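Local coordinates for protein cytosine deaminase (Klebsiella pneumoniae, PDB 4R85) that probably catalyses the hydrolytic deamination of cytosine and 5-methylcytosine, using ferrous iron held in an amidohydrolase fold, at residues A[154-165]-A[187-198]. Numbering follows the deposited sequence.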
ATOM      1  N   ILE A 154     -29.212 -12.946   9.304  1.00 15.49           N
ATOM      2  CA  ILE A 154     -30.121 -13.098  10.429  1.00 15.41           C
ATOM      3  C   ILE A 154     -31.423 -13.776   9.989  1.00 17.33           C
ATOM      4  O   ILE A 154     -31.893 -14.730  10.620  1.00 19.52           O
ATOM      5  CB  ILE A 154     -30.445 -11.716  11.048  1.00 18.67           C
ATOM      6  CG1 ILE A 154     -29.172 -11.109  11.630  1.00 18.76           C
ATOM      7  CG2 ILE A 154     -31.532 -11.837  12.112  1.00 20.37           C
ATOM      8  CD1 ILE A 154     -29.346  -9.700  12.173  1.00 17.50           C
ATOM      9  N   GLU A 155     -32.012 -13.276   8.908  1.00 13.13           N
ATOM     10  CA  GLU A 155     -33.323 -13.744   8.475  1.00 13.27           C
ATOM     11  C   GLU A 155     -33.185 -14.911   7.511  1.00 20.56           C
ATOM     12  O   GLU A 155     -34.160 -15.593   7.219  1.00 24.52           O
ATOM     13  CB  GLU A 155     -34.098 -12.615   7.773  1.00 12.90           C
ATOM     14  CG  GLU A 155     -34.057 -11.255   8.458  1.00 13.95           C
ATOM     15  CD  GLU A 155     -34.927 -11.192   9.717  1.00 26.87           C
ATOM     16  OE1 GLU A 155     -35.399 -10.087  10.049  1.00 28.79           O
ATOM     17  OE2 GLU A 155     -35.144 -12.236  10.377  1.00 29.62           O
ATOM     18  N   SER A 156     -31.968 -15.123   7.019  1.00 24.67           N
ATOM     19  CA  SER A 156     -31.734 -16.030   5.895  1.00 33.84           C
ATOM     20  C   SER A 156     -31.016 -17.327   6.305  1.00 35.10           C
ATOM     21  O   SER A 156     -30.753 -18.190   5.466  1.00 43.36           O
ATOM     22  CB  SER A 156     -30.935 -15.296   4.806  1.00 33.82           C
ATOM     23  OG  SER A 156     -31.473 -13.994   4.541  1.00 25.61           O
ATOM     24  N   TYR A 157     -30.706 -17.450   7.592  1.00 21.42           N
ATOM     25  CA  TYR A 157     -30.002 -18.611   8.144  1.00 20.58           C
ATOM     26  C   TYR A 157     -30.884 -19.224   9.224  1.00 22.00           C
ATOM     27  O   TYR A 157     -31.546 -18.487   9.957  1.00 21.20           O
ATOM     28  CB  TYR A 157     -28.680 -18.151   8.761  1.00 19.91           C
ATOM     29  CG  TYR A 157     -27.775 -19.271   9.217  1.00 17.37           C
ATOM     30  CD1 TYR A 157     -27.747 -19.670  10.553  1.00 18.21           C
ATOM     31  CD2 TYR A 157     -26.953 -19.935   8.311  1.00 19.11           C
ATOM     32  CE1 TYR A 157     -26.924 -20.701  10.976  1.00 21.43           C
ATOM     33  CE2 TYR A 157     -26.123 -20.975   8.727  1.00 21.98           C
ATOM     34  CZ  TYR A 157     -26.116 -21.349  10.059  1.00 23.47           C
ATOM     35  OH  TYR A 157     -25.298 -22.366  10.480  1.00 29.07           O
ATOM     36  N   PRO A 158     -30.918 -20.571   9.320  1.00 16.63           N
ATOM     37  CA  PRO A 158     -31.761 -21.237  10.324  1.00 18.49           C
ATOM     38  C   PRO A 158     -31.509 -20.710  11.741  1.00 19.99           C
ATOM     39  O   PRO A 158     -30.360 -20.687  12.194  1.00 16.88           O
ATOM     40  CB  PRO A 158     -31.338 -22.707  10.227  1.00 23.04           C
ATOM     41  CG  PRO A 158     -30.802 -22.854   8.857  1.00 24.04           C
ATOM     42  CD  PRO A 158     -30.169 -21.540   8.498  1.00 18.03           C
ATOM     43  N   ASN A 159     -32.576 -20.276  12.411  1.00 19.96           N
ATOM     44  CA  ASN A 159     -32.489 -19.782  13.785  1.00 20.78           C
ATOM     45  C   ASN A 159     -31.555 -18.584  13.966  1.00 15.97           C
ATOM     46  O   ASN A 159     -31.024 -18.363  15.062  1.00 16.09           O
ATOM     47  CB  ASN A 159     -32.062 -20.923  14.696  1.00 16.05           C
ATOM     48  CG  ASN A 159     -32.830 -22.193  14.403  1.00 23.58           C
ATOM     49  OD1 ASN A 159     -32.258 -23.200  13.959  1.00 24.30           O
ATOM     50  ND2 ASN A 159     -34.136 -22.142  14.610  1.00 17.05           N
ATOM     51  N   GLY A 160     -31.354 -17.820  12.899  1.00 14.16           N
ATOM     52  CA  GLY A 160     -30.487 -16.653  12.944  1.00 14.95           C
ATOM     53  C   GLY A 160     -30.754 -15.703  14.100  1.00 15.61           C
ATOM     54  O   GLY A 160     -29.815 -15.227  14.751  1.00 14.85           O
ATOM     55  N   ARG A 161     -32.024 -15.428  14.377  1.00 15.40           N
ATOM     56  CA  ARG A 161     -32.359 -14.519  15.484  1.00 16.75           C
ATOM     57  C   ARG A 161     -31.990 -15.099  16.860  1.00 20.56           C
ATOM     58  O   ARG A 161     -31.489 -14.369  17.722  1.00 17.17           O
ATOM     59  CB  ARG A 161     -33.835 -14.088  15.428  1.00 17.55           C
ATOM     60  CG  ARG A 161     -34.171 -13.148  14.256  1.00 18.15           C
ATOM     61  CD  ARG A 161     -35.645 -12.698  14.290  1.00 17.39           C
ATOM     62  NE  ARG A 161     -35.940 -11.724  13.239  1.00 18.65           N
ATOM     63  CZ  ARG A 161     -36.841 -10.748  13.345  1.00 21.65           C
ATOM     64  NH1 ARG A 161     -37.548 -10.613  14.457  1.00 20.83           N
ATOM     65  NH2 ARG A 161     -37.030  -9.899  12.337  1.00 19.37           N
ATOM     66  N   GLU A 162     -32.221 -16.407  17.052  1.00 16.00           N
ATOM     67  CA  GLU A 162     -31.842 -17.098  18.286  1.00 15.64           C
ATOM     68  C   GLU A 162     -30.346 -17.063  18.507  1.00 15.41           C
ATOM     69  O   GLU A 162     -29.882 -16.918  19.631  1.00 17.14           O
ATOM     70  CB  GLU A 162     -32.223 -18.591  18.243  1.00 21.72           C
ATOM     71  CG  GLU A 162     -33.684 -18.902  18.317  1.00 28.21           C
ATOM     72  CD  GLU A 162     -33.943 -20.394  18.510  1.00 27.51           C
ATOM     73  OE1 GLU A 162     -33.005 -21.229  18.338  1.00 21.96           O
ATOM     74  OE2 GLU A 162     -35.091 -20.721  18.864  1.00 31.45           O
ATOM     75  N   LEU A 163     -29.597 -17.275  17.433  1.00 15.05           N
ATOM     76  CA  LEU A 163     -28.140 -17.288  17.517  1.00 14.79           C
ATOM     77  C   LEU A 163     -27.583 -15.912  17.876  1.00 17.46           C
ATOM     78  O   LEU A 163     -26.670 -15.802  18.692  1.00 14.49           O
ATOM     79  CB  LEU A 163     -27.533 -17.778  16.205  1.00 14.45           C
ATOM     80  CG  LEU A 163     -27.750 -19.281  15.991  1.00 17.07           C
ATOM     81  CD1 LEU A 163     -27.477 -19.648  14.530  1.00 15.57           C
ATOM     82  CD2 LEU A 163     -26.845 -20.062  16.935  1.00 16.70           C
ATOM     83  N   MET A 164     -28.138 -14.873  17.271  1.00 13.88           N
ATOM     84  CA  MET A 164     -27.734 -13.494  17.598  1.00 13.52           C
ATOM     85  C   MET A 164     -28.006 -13.200  19.071  1.00 14.01           C
ATOM     86  O   MET A 164     -27.163 -12.649  19.772  1.00 19.55           O
ATOM     87  CB  MET A 164     -28.483 -12.490  16.728  1.00 16.63           C
ATOM     88  CG  MET A 164     -27.983 -12.429  15.285  1.00 15.74           C
ATOM     89  SD  MET A 164     -26.320 -11.741  15.194  1.00 15.70           S
ATOM     90  CE  MET A 164     -26.649  -9.996  15.563  1.00 13.83           C
ATOM     91  N   THR A 165     -29.189 -13.589  19.531  1.00 15.71           N
ATOM     92  CA  THR A 165     -29.604 -13.346  20.913  1.00 15.03           C
ATOM     93  C   THR A 165     -28.712 -14.120  21.871  1.00 17.06           C
ATOM     94  O   THR A 165     -28.248 -13.582  22.876  1.00 16.32           O
ATOM     95  CB  THR A 165     -31.080 -13.743  21.111  1.00 15.64           C
ATOM     96  OG1 THR A 165     -31.896 -12.998  20.198  1.00 15.82           O
ATOM     97  CG2 THR A 165     -31.548 -13.491  22.545  1.00 18.59           C
ATOM     98  N   LYS A 187     -36.197  -8.496   3.770  1.00 13.97           N
ATOM     99  CA  LYS A 187     -35.532  -9.187   4.871  1.00 11.39           C
ATOM    100  C   LYS A 187     -34.274  -8.458   5.322  1.00 12.89           C
ATOM    101  O   LYS A 187     -33.892  -8.515   6.493  1.00 12.72           O
ATOM    102  CB  LYS A 187     -35.248 -10.648   4.502  1.00 11.59           C
ATOM    103  CG  LYS A 187     -36.522 -11.478   4.561  1.00 12.13           C
ATOM    104  CD  LYS A 187     -36.293 -12.949   4.292  1.00 18.76           C
ATOM    105  CE  LYS A 187     -37.640 -13.652   4.232  1.00 26.74           C
ATOM    106  NZ  LYS A 187     -37.517 -15.133   4.261  1.00 29.20           N
ATOM    107  N   GLY A 188     -33.629  -7.765   4.391  1.00 13.35           N
ATOM    108  CA  GLY A 188     -32.527  -6.890   4.746  1.00 11.56           C
ATOM    109  C   GLY A 188     -33.023  -5.820   5.710  1.00 14.32           C
ATOM    110  O   GLY A 188     -32.395  -5.541   6.728  1.00 11.94           O
ATOM    111  N   VAL A 189     -34.175  -5.240   5.403  1.00 11.25           N
ATOM    112  CA  VAL A 189     -34.718  -4.177   6.251  1.00 15.06           C
ATOM    113  C   VAL A 189     -35.142  -4.718   7.615  1.00 13.72           C
ATOM    114  O   VAL A 189     -34.814  -4.127   8.647  1.00 11.29           O
ATOM    115  CB  VAL A 189     -35.877  -3.428   5.560  1.00 14.17           C
ATOM    116  CG1 VAL A 189     -36.633  -2.541   6.547  1.00 11.97           C
ATOM    117  CG2 VAL A 189     -35.346  -2.614   4.378  1.00 12.87           C
ATOM    118  N   SER A 190     -35.849  -5.842   7.628  1.00 11.78           N
ATOM    119  CA  SER A 190     -36.285  -6.425   8.892  1.00 14.26           C
ATOM    120  C   SER A 190     -35.087  -6.831   9.747  1.00 14.17           C
ATOM    121  O   SER A 190     -35.148  -6.749  10.978  1.00 12.99           O
ATOM    122  CB  SER A 190     -37.242  -7.603   8.685  1.00 17.15           C
ATOM    123  OG  SER A 190     -36.569  -8.715   8.118  1.00 19.03           O
ATOM    124  N   SER A 191     -33.991  -7.245   9.105  1.00 12.01           N
ATOM    125  CA  SER A 191     -32.796  -7.608   9.875  1.00 11.10           C
ATOM    126  C   SER A 191     -32.254  -6.402  10.652  1.00 15.07           C
ATOM    127  O   SER A 191     -31.817  -6.535  11.799  1.00 11.71           O
ATOM    128  CB  SER A 191     -31.709  -8.241   8.994  1.00 11.82           C
ATOM    129  OG  SER A 191     -31.019  -7.279   8.208  1.00 13.54           O
ATOM    130  N   VAL A 192     -32.289  -5.225  10.032  1.00 13.45           N
ATOM    131  CA  VAL A 192     -31.792  -4.028  10.714  1.00 10.62           C
ATOM    132  C   VAL A 192     -32.706  -3.664  11.883  1.00 11.04           C
ATOM    133  O   VAL A 192     -32.222  -3.316  12.968  1.00 12.88           O
ATOM    134  CB  VAL A 192     -31.604  -2.834   9.751  1.00 10.33           C
ATOM    135  CG1 VAL A 192     -31.245  -1.565  10.529  1.00 11.26           C
ATOM    136  CG2 VAL A 192     -30.531  -3.157   8.695  1.00 10.38           C
ATOM    137  N   MET A 193     -34.019  -3.769  11.683  1.00 11.31           N
ATOM    138  CA  MET A 193     -34.961  -3.497  12.777  1.00 13.37           C
ATOM    139  C   MET A 193     -34.723  -4.442  13.952  1.00 15.51           C
ATOM    140  O   MET A 193     -34.676  -4.009  15.110  1.00 14.24           O
ATOM    141  CB  MET A 193     -36.411  -3.602  12.301  1.00 13.51           C
ATOM    142  CG  MET A 193     -36.747  -2.680  11.140  1.00 13.71           C
ATOM    143  SD  MET A 193     -36.432  -0.928  11.542  1.00 18.67           S
ATOM    144  CE  MET A 193     -36.957  -0.147  10.010  1.00 29.53           C
ATOM    145  N   PHE A 194     -34.549  -5.729  13.647  1.00 13.38           N
ATOM    146  CA  PHE A 194     -34.248  -6.721  14.671  1.00 12.98           C
ATOM    147  C   PHE A 194     -32.963  -6.417  15.447  1.00 12.84           C
ATOM    148  O   PHE A 194     -32.949  -6.470  16.673  1.00 12.70           O
ATOM    149  CB  PHE A 194     -34.152  -8.140  14.080  1.00 13.20           C
ATOM    150  CG  PHE A 194     -33.573  -9.137  15.043  1.00 12.77           C
ATOM    151  CD1 PHE A 194     -34.364  -9.684  16.052  1.00 13.38           C
ATOM    152  CD2 PHE A 194     -32.228  -9.484  14.986  1.00 13.17           C
ATOM    153  CE1 PHE A 194     -33.829 -10.590  16.969  1.00 17.22           C
ATOM    154  CE2 PHE A 194     -31.686 -10.399  15.901  1.00 14.76           C
ATOM    155  CZ  PHE A 194     -32.490 -10.948  16.888  1.00 16.63           C
ATOM    156  N   LEU A 195     -31.879  -6.145  14.733  1.00 11.83           N
ATOM    157  CA  LEU A 195     -30.586  -6.015  15.385  1.00 11.75           C
ATOM    158  C   LEU A 195     -30.541  -4.751  16.245  1.00 12.28           C
ATOM    159  O   LEU A 195     -29.934  -4.741  17.311  1.00 12.59           O
ATOM    160  CB  LEU A 195     -29.424  -6.061  14.382  1.00 11.25           C
ATOM    161  CG  LEU A 195     -29.089  -4.883  13.458  1.00 16.33           C
ATOM    162  CD1 LEU A 195     -28.155  -3.843  14.116  1.00 13.64           C
ATOM    163  CD2 LEU A 195     -28.464  -5.412  12.166  1.00 14.82           C
ATOM    164  N   MET A 196     -31.203  -3.697  15.787  1.00 12.89           N
ATOM    165  CA  MET A 196     -31.297  -2.478  16.586  1.00 13.59           C
ATOM    166  C   MET A 196     -32.140  -2.698  17.845  1.00 16.73           C
ATOM    167  O   MET A 196     -31.782  -2.224  18.922  1.00 15.51           O
ATOM    168  CB  MET A 196     -31.824  -1.303  15.747  1.00 12.15           C
ATOM    169  CG  MET A 196     -30.866  -0.861  14.645  1.00 13.26           C
ATOM    170  SD  MET A 196     -29.285  -0.192  15.240  1.00 16.32           S
ATOM    171  CE  MET A 196     -29.770   1.489  15.684  1.00 13.73           C
ATOM    172  N   ASP A 197     -33.244  -3.436  17.719  1.00 14.12           N
ATOM    173  CA  ASP A 197     -34.047  -3.801  18.888  1.00 13.47           C
ATOM    174  C   ASP A 197     -33.224  -4.621  19.878  1.00 19.07           C
ATOM    175  O   ASP A 197     -33.288  -4.395  21.091  1.00 14.21           O
ATOM    176  CB  ASP A 197     -35.286  -4.616  18.484  1.00 14.23           C
ATOM    177  CG  ASP A 197     -36.359  -3.770  17.811  1.00 20.01           C
ATOM    178  OD1 ASP A 197     -36.295  -2.524  17.910  1.00 21.97           O
ATOM    179  OD2 ASP A 197     -37.278  -4.357  17.198  1.00 22.15           O
ATOM    180  N   LEU A 198     -32.490  -5.602  19.353  1.00 16.44           N
ATOM    181  CA  LEU A 198     -31.594  -6.428  20.159  1.00 13.67           C
ATOM    182  C   LEU A 198     -30.582  -5.571  20.933  1.00 13.68           C
ATOM    183  O   LEU A 198     -30.453  -5.699  22.145  1.00 15.55           O
ATOM    184  CB  LEU A 198     -30.857  -7.434  19.261  1.00 16.06           C
ATOM    185  CG  LEU A 198     -29.997  -8.502  19.946  1.00 15.36           C
ATOM    186  CD1 LEU A 198     -30.840  -9.397  20.850  1.00 15.99           C
ATOM    187  CD2 LEU A 198     -29.230  -9.330  18.889  1.00 13.35           C
TER
HETATM  188  O   HOH W   1     -38.279  -7.263  12.403  1.00 38.45           O
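The chain of Arg161 runs over one face of the Phe194 ring, the two side chains sliding past each other in opposite directions. Its CG sits 3.7 Å from the centroid of the Phe194 ring and 10° off the normal, a CH-pi contact over the face. With Phe194 CG anti to the backbone N (chi1 168°), the ring reaches across to helix 160-170, where Met164 CB and Thr165 OG1 meet its edge near the plane; Ile154 CG2 packs 3.8 Å from Phe194 CD2. Toward the C-terminal ends of the segments, Met164 CB touches Leu198 CD2 at 3.9 Å. Helices 160-170 and 185-202 are consecutive outer helices of the amidohydrolase TIM barrel, and residues 160-165 and 187-198 run nearly parallel, their axes 26° apart; the short strand 174-175 lies between the helices in the chain, and Met164 and Leu195, one from each helix, both touch its Val175. The Arg161 guanidinium lies over Phe194 CB and is held by Glu155 in a side-on, two-nitrogen salt bridge: Arg161 NH2 gives a nearly straight bond of 2.8 Å to Glu155 OE1, and NE bonds OE2. Glu155 OE1 also accepts from Ser190 OG at 2.6 Å, met from above the carboxylate plane, so one carboxylate oxygen ties the arginine to the second helix. Further out, the Glu182 carboxylate accepts from the backbone N of both Ile154 and Glu155.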